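Aerolysin-like protein (PDB 6LH8) is an aerolysin-like toad protein that probably forms membrane pores or regulates a pore-forming relative. Local coordinates at residues T58-L68 against V126-E135; T109-N120 against S143-E154. All coordinates share one frame; numbering follows the deposited sequence.

Contact 1 of 2, residues T58-L68 against V126-E135; sequences TEVPIGTEIQL and VEISVGDIKE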
loop_
_atom_site.group_PDB
_atom_site.type_symbol
_atom_site.label_atom_id
_atom_site.label_comp_id
_atom_site.label_asym_id
_atom_site.label_seq_id
_atom_site.Cartn_x
_atom_site.Cartn_y
_atom_site.Cartn_z
ATOM N N THR A 58 15.654 -9.726 21.333
ATOM C CA THR A 58 16.662 -9.931 20.300
ATOM C C THR A 58 18.045 -9.482 20.762
ATOM O O THR A 58 18.188 -8.586 21.605
ATOM C CB THR A 58 16.276 -9.187 19.021
ATOM O OG1 THR A 58 17.267 -9.421 18.015
ATOM C CG2 THR A 58 16.180 -7.686 19.272
ATOM N N GLU A 59 19.069 -10.125 20.193
ATOM C CA GLU A 59 20.465 -9.746 20.376
ATOM C C GLU A 59 20.921 -8.692 19.377
ATOM O O GLU A 59 22.027 -8.163 19.519
ATOM C CB GLU A 59 21.373 -10.974 20.243
ATOM C CG GLU A 59 21.189 -12.029 21.306
ATOM C CD GLU A 59 21.887 -11.660 22.581
ATOM O OE1 GLU A 59 21.306 -11.887 23.663
ATOM O OE2 GLU A 59 23.018 -11.140 22.493
ATOM N N VAL A 60 20.115 -8.405 18.360
ATOM C CA VAL A 60 20.506 -7.398 17.369
ATOM C C VAL A 60 20.748 -6.069 18.084
ATOM O O VAL A 60 19.885 -5.613 18.850
ATOM C CB VAL A 60 19.416 -7.268 16.290
ATOM C CG1 VAL A 60 19.665 -6.056 15.405
ATOM C CG2 VAL A 60 19.352 -8.550 15.465
ATOM N N PRO A 61 21.919 -5.446 17.914
ATOM C CA PRO A 61 22.201 -4.203 18.644
ATOM C C PRO A 61 21.295 -3.068 18.205
ATOM O O PRO A 61 20.994 -2.907 17.021
ATOM C CB PRO A 61 23.664 -3.909 18.284
ATOM C CG PRO A 61 24.220 -5.215 17.806
ATOM C CD PRO A 61 23.078 -5.919 17.146
ATOM N N ILE A 62 20.855 -2.271 19.179
ATOM C CA ILE A 62 20.139 -1.048 18.842
ATOM C C ILE A 62 21.030 -0.157 17.982
ATOM O O ILE A 62 22.231 0.003 18.245
ATOM C CB ILE A 62 19.669 -0.346 20.128
ATOM C CG1 ILE A 62 18.531 -1.157 20.752
ATOM C CG2 ILE A 62 19.205 1.071 19.819
ATOM C CD1 ILE A 62 17.892 -0.504 21.949
ATOM N N GLY A 63 20.447 0.405 16.923
ATOM C CA GLY A 63 21.170 1.187 15.943
ATOM C C GLY A 63 21.567 0.428 14.691
ATOM O O GLY A 63 22.025 1.057 13.727
ATOM N N THR A 64 21.425 -0.900 14.685
ATOM C CA THR A 64 21.743 -1.694 13.501
ATOM C C THR A 64 20.888 -1.256 12.323
ATOM O O THR A 64 19.668 -1.105 12.447
ATOM C CB THR A 64 21.513 -3.182 13.782
ATOM O OG1 THR A 64 22.371 -3.613 14.840
ATOM C CG2 THR A 64 21.801 -4.022 12.544
ATOM N N GLU A 65 21.524 -1.057 11.170
ATOM C CA GLU A 65 20.799 -0.660 9.972
ATOM C C GLU A 65 20.414 -1.898 9.177
ATOM O O GLU A 65 21.210 -2.831 9.033
ATOM C CB GLU A 65 21.634 0.296 9.117
ATOM C CG GLU A 65 21.753 1.694 9.730
ATOM C CD GLU A 65 22.225 2.748 8.740
ATOM O OE1 GLU A 65 22.633 2.378 7.621
ATOM O OE2 GLU A 65 22.187 3.950 9.082
ATOM N N ILE A 66 19.183 -1.904 8.673
ATOM C CA ILE A 66 18.602 -3.058 7.994
ATOM C C ILE A 66 18.021 -2.547 6.686
ATOM O O ILE A 66 16.961 -1.907 6.675
ATOM C CB ILE A 66 17.525 -3.751 8.837
ATOM C CG1 ILE A 66 18.107 -4.224 10.172
ATOM C CG2 ILE A 66 16.887 -4.898 8.062
ATOM C CD1 ILE A 66 17.060 -4.395 11.271
ATOM N N GLN A 67 18.716 -2.818 5.584
ATOM C CA GLN A 67 18.288 -2.414 4.250
ATOM C C GLN A 67 17.581 -3.568 3.557
ATOM O O GLN A 67 18.139 -4.664 3.453
ATOM C CB GLN A 67 19.480 -1.972 3.396
ATOM C CG GLN A 67 20.019 -0.616 3.735
ATOM C CD GLN A 67 20.933 -0.070 2.652
ATOM O OE1 GLN A 67 21.456 1.037 2.768
ATOM N NE2 GLN A 67 21.127 -0.847 1.594
ATOM N N LEU A 68 16.379 -3.318 3.042
ATOM C CA LEU A 68 15.728 -4.337 2.234
ATOM C C LEU A 68 14.985 -3.690 1.080
ATOM O O LEU A 68 14.701 -2.489 1.081
ATOM C CB LEU A 68 14.789 -5.236 3.051
ATOM C CG LEU A 68 13.566 -4.733 3.811
ATOM C CD1 LEU A 68 12.371 -4.517 2.887
ATOM C CD2 LEU A 68 13.211 -5.774 4.873
ATOM N N VAL A 126 12.659 -12.229 7.699
ATOM C CA VAL A 126 13.846 -11.518 7.228
ATOM C C VAL A 126 15.033 -12.061 8.004
ATOM O O VAL A 126 15.129 -11.860 9.221
ATOM C CB VAL A 126 13.731 -9.998 7.394
ATOM C CG1 VAL A 126 14.933 -9.333 6.762
ATOM C CG2 VAL A 126 12.439 -9.474 6.735
ATOM N N GLU A 127 15.933 -12.756 7.314
ATOM C CA GLU A 127 17.124 -13.262 7.975
ATOM C C GLU A 127 18.160 -12.144 8.043
ATOM O O GLU A 127 18.497 -11.530 7.026
ATOM C CB GLU A 127 17.644 -14.517 7.260
ATOM C CG GLU A 127 16.715 -15.711 7.498
ATOM C CD GLU A 127 17.225 -17.022 6.928
ATOM O OE1 GLU A 127 18.090 -16.987 6.031
ATOM O OE2 GLU A 127 16.747 -18.087 7.377
ATOM N N ILE A 128 18.599 -11.832 9.265
ATOM C CA ILE A 128 19.513 -10.736 9.555
ATOM C C ILE A 128 20.776 -11.342 10.135
ATOM O O ILE A 128 20.702 -12.225 10.988
ATOM C CB ILE A 128 18.894 -9.748 10.569
ATOM C CG1 ILE A 128 17.649 -9.071 9.985
ATOM C CG2 ILE A 128 19.933 -8.749 11.080
ATOM C CD1 ILE A 128 17.854 -8.525 8.625
ATOM N N SER A 129 21.933 -10.866 9.699
ATOM C CA SER A 129 23.161 -11.194 10.402
ATOM C C SER A 129 23.984 -9.926 10.565
ATOM O O SER A 129 24.121 -9.144 9.620
ATOM C CB SER A 129 23.957 -12.273 9.668
ATOM O OG SER A 129 24.599 -11.739 8.536
ATOM N N VAL A 130 24.481 -9.705 11.773
ATOM C CA VAL A 130 25.377 -8.597 12.077
ATOM C C VAL A 130 26.524 -9.198 12.879
ATOM O O VAL A 130 26.332 -9.636 14.020
ATOM C CB VAL A 130 24.679 -7.451 12.834
ATOM C CG1 VAL A 130 23.836 -7.972 13.986
ATOM C CG2 VAL A 130 25.696 -6.439 13.334
ATOM N N GLY A 131 27.703 -9.264 12.271
ATOM C CA GLY A 131 28.787 -9.990 12.924
ATOM C C GLY A 131 28.381 -11.438 13.095
ATOM O O GLY A 131 27.922 -12.088 12.153
ATOM N N ASP A 132 28.522 -11.966 14.305
ATOM C CA ASP A 132 28.118 -13.337 14.555
ATOM C C ASP A 132 26.695 -13.442 15.085
ATOM O O ASP A 132 26.254 -14.541 15.428
ATOM C CB ASP A 132 29.088 -13.999 15.528
ATOM C CG ASP A 132 29.194 -13.249 16.834
ATOM O OD1 ASP A 132 28.831 -12.054 16.875
ATOM O OD2 ASP A 132 29.662 -13.860 17.813
ATOM N N ILE A 133 25.970 -12.332 15.157
ATOM C CA ILE A 133 24.597 -12.344 15.646
ATOM C C ILE A 133 23.668 -12.659 14.483
ATOM O O ILE A 133 23.766 -12.043 13.415
ATOM C CB ILE A 133 24.243 -10.996 16.298
ATOM C CG1 ILE A 133 25.101 -10.789 17.551
ATOM C CG2 ILE A 133 22.771 -10.940 16.667
ATOM C CD1 ILE A 133 25.083 -9.363 18.085
ATOM N N LYS A 134 22.776 -13.633 14.678
ATOM C CA LYS A 134 21.782 -14.000 13.678
ATOM C C LYS A 134 20.393 -13.820 14.273
ATOM O O LYS A 134 20.166 -14.106 15.455
ATOM C CB LYS A 134 21.954 -15.453 13.188
ATOM C CG LYS A 134 23.320 -15.760 12.599
ATOM C CD LYS A 134 23.292 -17.045 11.785
ATOM C CE LYS A 134 23.671 -18.244 12.632
ATOM N NZ LYS A 134 24.817 -18.987 12.020
ATOM N N GLU A 135 19.479 -13.305 13.460
ATOM C CA GLU A 135 18.103 -13.103 13.888
ATOM C C GLU A 135 17.193 -13.314 12.690
ATOM O O GLU A 135 17.594 -13.103 11.550
ATOM C CB GLU A 135 17.895 -11.693 14.465
ATOM C CG GLU A 135 16.488 -11.462 15.018
ATOM C CD GLU A 135 16.199 -12.375 16.178
ATOM O OE1 GLU A 135 15.738 -13.514 15.947
ATOM O OE2 GLU A 135 16.470 -11.975 17.333
HETATM O O HOH W 1 18.683 -12.761 18.905
#
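Glu135 OE2 takes the hydroxyl of Thr58, OG1 to OE2 2.8 Å, on the lone pair that points away from its own OE1. A water bonded to the same OE2 also accepts from Glu59 N, giving the carboxylate a second, indirect hold on the loop. Thr58 OG1 is used twice: it accepts from Val60 N at 3.0 Å with a nearly straight bond (167°), an ST turn. Glu135 swings CG away from its own backbone N (chi1 -176°) and then bends at chi2, which brings the carboxylate to Thr58 while CB of Glu135 packs against CG2 of Val60 at 3.6 Å. Residues 126-135 form the tip of a beta hairpin, strands 110-130 and 133-154 joined by a type II' turn from Val130 to Ile133, and residues 58-68 lie across one face of it. Near the turn, CD of the Pro61 ring rests on Val130 CG1 at 3.8 Å, and Ile133 CD1 ends 3.6 Å from Glu59 O. Further along, Ile66 CG2 touches Ile128 CD1 at 3.8 Å, the two side chains crossing at about a right angle; both also rest on Val5 of strand 4-28. Leu68 CD2 meets Val126 CG2 at 4.2 Å, beside Tyr139.

Contact 2 of 2, residues T109-N120 against S143-E154; sequences TKLIVILTRNEN and SQSGINAEVNTE
Arg117 reaches over the irregular part of strand 133-154, and its side chain touches something at almost every step. CB packs on Ile147 CG1 at 3.8 Å and lies near Ser145 OG and Gly146 O; CG passes Ser145 O and Ile147 CG1, and CD sits 3.5 Å from Ser145 O. With CG between the backbone N and the carbonyl carbon (chi1 66°) and the chain extended to NE, the guanidinium is carried over the amide of Gln144, the two planes 31° apart. Gln144 OE1 lies over one face, toward its rim, at an angle too poor for a hydrogen bond with NH1; it accepts from Thr47 N instead. Arg117 NE makes a salt bridge to Glu119 OE2 at 3.2 Å, the oxygen tilted from the guanidinium plane. NH1 bonds Asp45 O and a water that donates to Ser145 O, while Arg117 NH2 lies 3.5 Å from Gln144 NE2, two donors that do not bond.

Beside Arg117, between Thr116 and Glu119, the register shifts by one. Ser145 OG accepts from Asn118 N at 2.8 Å, where a strand carbonyl would usually do so, and donates to Gly146 O, which fixes its rotation. On either side regular pairing resumes, Asn120 with Ser143 and Thr116 with Asn148, the latter beginning a ladder that runs to Lys110 and Glu154. On one face of that ladder Leu115 CD2 bridges Ile147 CG2 and Ala149 CB, both 3.9 Å away. Two antiparallel arms, one continuous, the other broken at Ser145-Ile147, make the hairpin within the five-stranded sheet of this aerolysin-like fold.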
loop_
_atom_site.group_PDB
_atom_site.type_symbol
_atom_site.label_atom_id
_atom_site.label_comp_id
_atom_site.label_asym_id
_atom_site.label_seq_id
_atom_site.Cartn_x
_atom_site.Cartn_y
_atom_site.Cartn_z
ATOM N N THR A 109 -31.258 9.271 -16.886
ATOM C CA THR A 109 -30.291 8.400 -16.234
ATOM C C THR A 109 -30.050 8.835 -14.791
ATOM O O THR A 109 -29.952 10.031 -14.499
ATOM C CB THR A 109 -28.945 8.394 -16.992
ATOM O OG1 THR A 109 -29.149 7.967 -18.346
ATOM C CG2 THR A 109 -27.932 7.464 -16.322
ATOM N N LYS A 110 -29.963 7.851 -13.896
ATOM C CA LYS A 110 -29.334 8.012 -12.590
ATOM C C LYS A 110 -27.970 7.338 -12.645
ATOM O O LYS A 110 -27.864 6.172 -13.050
ATOM C CB LYS A 110 -30.176 7.409 -11.466
ATOM C CG LYS A 110 -29.553 7.561 -10.082
ATOM C CD LYS A 110 -30.478 7.021 -9.001
ATOM C CE LYS A 110 -29.963 7.347 -7.609
ATOM N NZ LYS A 110 -30.849 8.300 -6.869
ATOM N N LEU A 111 -26.934 8.075 -12.266
ATOM C CA LEU A 111 -25.555 7.629 -12.409
ATOM C C LEU A 111 -24.932 7.448 -11.033
ATOM O O LEU A 111 -25.029 8.336 -10.181
ATOM C CB LEU A 111 -24.747 8.635 -13.235
ATOM C CG LEU A 111 -23.268 8.360 -13.475
ATOM C CD1 LEU A 111 -22.888 8.727 -14.899
ATOM C CD2 LEU A 111 -22.422 9.138 -12.481
ATOM N N ILE A 112 -24.292 6.300 -10.824
ATOM C CA ILE A 112 -23.575 5.998 -9.590
ATOM C C ILE A 112 -22.135 5.674 -9.953
ATOM O O ILE A 112 -21.887 4.804 -10.795
ATOM C CB ILE A 112 -24.215 4.821 -8.829
ATOM C CG1 ILE A 112 -25.731 5.005 -8.716
ATOM C CG2 ILE A 112 -23.587 4.665 -7.461
ATOM C CD1 ILE A 112 -26.519 4.159 -9.699
ATOM N N VAL A 113 -21.194 6.375 -9.329
ATOM C CA VAL A 113 -19.781 6.014 -9.385
ATOM C C VAL A 113 -19.419 5.356 -8.061
ATOM O O VAL A 113 -19.550 5.978 -7.004
ATOM C CB VAL A 113 -18.878 7.235 -9.633
ATOM C CG1 VAL A 113 -17.493 6.771 -10.041
ATOM C CG2 VAL A 113 -19.468 8.152 -10.688
ATOM N N ILE A 114 -18.945 4.113 -8.125
ATOM C CA ILE A 114 -18.473 3.366 -6.963
ATOM C C ILE A 114 -16.960 3.284 -7.076
ATOM O O ILE A 114 -16.436 2.773 -8.074
ATOM C CB ILE A 114 -19.082 1.956 -6.891
ATOM C CG1 ILE A 114 -20.609 2.024 -6.934
ATOM C CG2 ILE A 114 -18.563 1.225 -5.628
ATOM C CD1 ILE A 114 -21.232 2.583 -5.689
ATOM N N LEU A 115 -16.259 3.805 -6.073
ATOM C CA LEU A 115 -14.804 3.861 -6.074
ATOM C C LEU A 115 -14.261 2.802 -5.123
ATOM O O LEU A 115 -14.581 2.824 -3.932
ATOM C CB LEU A 115 -14.335 5.258 -5.661
ATOM C CG LEU A 115 -14.854 6.285 -6.669
ATOM C CD1 LEU A 115 -15.327 7.554 -5.991
ATOM C CD2 LEU A 115 -13.779 6.595 -7.682
ATOM N N THR A 116 -13.452 1.872 -5.643
ATOM C CA THR A 116 -12.903 0.797 -4.817
ATOM C C THR A 116 -11.403 0.656 -5.024
ATOM O O THR A 116 -10.858 1.061 -6.050
ATOM C CB THR A 116 -13.539 -0.566 -5.126
ATOM O OG1 THR A 116 -13.353 -0.876 -6.516
ATOM C CG2 THR A 116 -15.007 -0.580 -4.776
ATOM N N ARG A 117 -10.738 0.050 -4.036
ATOM C CA ARG A 117 -9.345 -0.352 -4.218
ATOM C C ARG A 117 -9.049 -1.573 -3.362
ATOM O O ARG A 117 -9.706 -1.819 -2.348
ATOM C CB ARG A 117 -8.368 0.783 -3.896
ATOM C CG ARG A 117 -8.318 1.216 -2.467
ATOM C CD ARG A 117 -7.268 2.326 -2.272
ATOM N NE ARG A 117 -7.479 3.048 -1.017
ATOM C CZ ARG A 117 -7.008 4.265 -0.764
ATOM N NH1 ARG A 117 -6.298 4.918 -1.682
ATOM N NH2 ARG A 117 -7.242 4.831 0.412
ATOM N N ASN A 118 -8.040 -2.330 -3.782
ATOM C CA ASN A 118 -7.550 -3.454 -2.991
ATOM C C ASN A 118 -6.656 -2.935 -1.881
ATOM O O ASN A 118 -5.880 -2.000 -2.079
ATOM C CB ASN A 118 -6.752 -4.437 -3.855
ATOM C CG ASN A 118 -7.602 -5.133 -4.912
ATOM O OD1 ASN A 118 -8.784 -5.408 -4.701
ATOM N ND2 ASN A 118 -6.989 -5.435 -6.054
ATOM N N GLU A 119 -6.796 -3.520 -0.697
ATOM C CA GLU A 119 -5.920 -3.214 0.424
ATOM C C GLU A 119 -5.447 -4.547 0.983
ATOM O O GLU A 119 -6.260 -5.445 1.218
ATOM C CB GLU A 119 -6.638 -2.350 1.475
ATOM C CG GLU A 119 -7.112 -1.007 0.901
ATOM C CD GLU A 119 -7.494 0.004 1.965
ATOM O OE1 GLU A 119 -7.550 -0.374 3.151
ATOM O OE2 GLU A 119 -7.765 1.171 1.608
ATOM N N ASN A 120 -4.136 -4.697 1.129
ATOM C CA ASN A 120 -3.567 -5.997 1.463
ATOM C C ASN A 120 -2.505 -5.846 2.538
ATOM O O ASN A 120 -1.713 -4.903 2.503
ATOM C CB ASN A 120 -2.920 -6.670 0.244
ATOM C CG ASN A 120 -3.918 -7.046 -0.825
ATOM O OD1 ASN A 120 -4.432 -8.168 -0.840
ATOM N ND2 ASN A 120 -4.169 -6.126 -1.754
ATOM N N SER A 143 -0.343 -2.482 1.938
ATOM C CA SER A 143 -0.399 -1.859 0.620
ATOM C C SER A 143 -1.823 -1.506 0.201
ATOM O O SER A 143 -2.802 -2.137 0.614
ATOM C CB SER A 143 0.240 -2.749 -0.463
ATOM O OG SER A 143 -0.237 -4.076 -0.377
ATOM N N GLN A 144 -1.913 -0.475 -0.637
ATOM C CA GLN A 144 -3.146 -0.044 -1.276
ATOM C C GLN A 144 -2.927 -0.033 -2.781
ATOM O O GLN A 144 -1.891 0.445 -3.257
ATOM C CB GLN A 144 -3.559 1.362 -0.816
ATOM C CG GLN A 144 -3.661 1.562 0.695
ATOM C CD GLN A 144 -4.066 2.976 1.056
ATOM O OE1 GLN A 144 -3.742 3.924 0.340
ATOM N NE2 GLN A 144 -4.781 3.130 2.173
ATOM N N SER A 145 -3.889 -0.562 -3.526
ATOM C CA SER A 145 -3.841 -0.535 -4.978
ATOM C C SER A 145 -4.378 0.789 -5.519
ATOM O O SER A 145 -4.888 1.635 -4.781
ATOM C CB SER A 145 -4.658 -1.681 -5.556
ATOM O OG SER A 145 -6.045 -1.349 -5.551
ATOM N N GLY A 146 -4.250 0.961 -6.836
ATOM C CA GLY A 146 -4.959 2.033 -7.509
ATOM C C GLY A 146 -6.462 1.854 -7.413
ATOM O O GLY A 146 -6.979 0.752 -7.208
ATOM N N ILE A 147 -7.167 2.963 -7.527
ATOM C CA ILE A 147 -8.613 2.983 -7.354
ATOM C C ILE A 147 -9.292 2.707 -8.689
ATOM O O ILE A 147 -8.890 3.237 -9.733
ATOM C CB ILE A 147 -9.058 4.329 -6.757
ATOM C CG1 ILE A 147 -8.753 4.315 -5.255
ATOM C CG2 ILE A 147 -10.538 4.603 -7.042
ATOM C CD1 ILE A 147 -9.046 5.592 -4.566
ATOM N N ASN A 148 -10.325 1.872 -8.651
ATOM C CA ASN A 148 -11.205 1.644 -9.785
ATOM C C ASN A 148 -12.510 2.410 -9.603
ATOM O O ASN A 148 -13.080 2.432 -8.509
ATOM C CB ASN A 148 -11.514 0.157 -9.947
ATOM C CG ASN A 148 -12.478 -0.097 -11.075
ATOM O OD1 ASN A 148 -13.689 -0.224 -10.866
ATOM N ND2 ASN A 148 -11.951 -0.125 -12.298
ATOM N N ALA A 149 -12.986 3.028 -10.686
ATOM C CA ALA A 149 -14.279 3.701 -10.722
ATOM C C ALA A 149 -15.243 2.865 -11.549
ATOM O O ALA A 149 -15.013 2.650 -12.745
ATOM C CB ALA A 149 -14.162 5.108 -11.312
ATOM N N GLU A 150 -16.313 2.394 -10.916
ATOM C CA GLU A 150 -17.371 1.675 -11.612
ATOM C C GLU A 150 -18.553 2.618 -11.776
ATOM O O GLU A 150 -19.071 3.147 -10.787
ATOM C CB GLU A 150 -17.778 0.412 -10.853
ATOM C CG GLU A 150 -18.876 -0.391 -11.550
ATOM C CD GLU A 150 -19.330 -1.601 -10.756
ATOM O OE1 GLU A 150 -19.435 -1.502 -9.516
ATOM O OE2 GLU A 150 -19.593 -2.654 -11.378
ATOM N N VAL A 151 -18.963 2.852 -13.020
ATOM C CA VAL A 151 -20.067 3.758 -13.319
ATOM C C VAL A 151 -21.265 2.913 -13.717
ATOM O O VAL A 151 -21.193 2.132 -14.674
ATOM C CB VAL A 151 -19.705 4.763 -14.424
ATOM C CG1 VAL A 151 -20.905 5.644 -14.746
ATOM C CG2 VAL A 151 -18.518 5.618 -13.995
ATOM N N ASN A 152 -22.352 3.049 -12.971
ATOM C CA ASN A 152 -23.587 2.330 -13.241
ATOM C C ASN A 152 -24.658 3.334 -13.628
ATOM O O ASN A 152 -24.815 4.363 -12.961
ATOM C CB ASN A 152 -24.028 1.516 -12.026
ATOM C CG ASN A 152 -22.989 0.505 -11.600
ATOM O OD1 ASN A 152 -22.346 -0.128 -12.436
ATOM N ND2 ASN A 152 -22.816 0.346 -10.294
ATOM N N THR A 153 -25.377 3.042 -14.710
ATOM C CA THR A 153 -26.472 3.879 -15.182
ATOM C C THR A 153 -27.791 3.183 -14.870
ATOM O O THR A 153 -27.977 2.012 -15.219
ATOM C CB THR A 153 -26.346 4.163 -16.683
ATOM O OG1 THR A 153 -26.149 2.936 -17.399
ATOM C CG2 THR A 153 -25.169 5.087 -16.948
ATOM N N GLU A 154 -28.690 3.907 -14.196
ATOM C CA GLU A 154 -29.960 3.406 -13.683
ATOM C C GLU A 154 -31.120 4.124 -14.364
ATOM O O GLU A 154 -30.890 5.050 -15.158
ATOM C CB GLU A 154 -30.022 3.611 -12.165
ATOM C CG GLU A 154 -30.424 2.383 -11.375
ATOM C CD GLU A 154 -29.950 2.430 -9.943
ATOM O OE1 GLU A 154 -29.079 1.608 -9.584
ATOM O OE2 GLU A 154 -30.443 3.282 -9.168
HETATM O O HOH W 2 -15.325 0.124 -8.280
HETATM O O HOH W 3 -5.368 4.350 -4.298
HETATM O O HOH W 4 -2.874 -3.709 -2.553
HETATM O O HOH W 5 0.893 -6.227 0.986
#

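How the contacts relate
Contacts 1 and 2 sample the same long hairpin, strands 110-130 and 133-154, at its two ends. Contact 1 covers the turn end, where residues 58-68, a loop leading into a short strand, pack on it through side chains; contact 2 is the pairing of the hairpin's own arms toward its open end. Their centres are about 43 Å apart, on opposite sides of the chain's centre, and their nearest atoms stay about 13 Å from each other, so they are linked through the shared strands and not by touching. Strand 4-28 borders both, giving Val5 to contact 1 and backbone bonds from residues such as Val20, Met25 and Ala27 to contact 2.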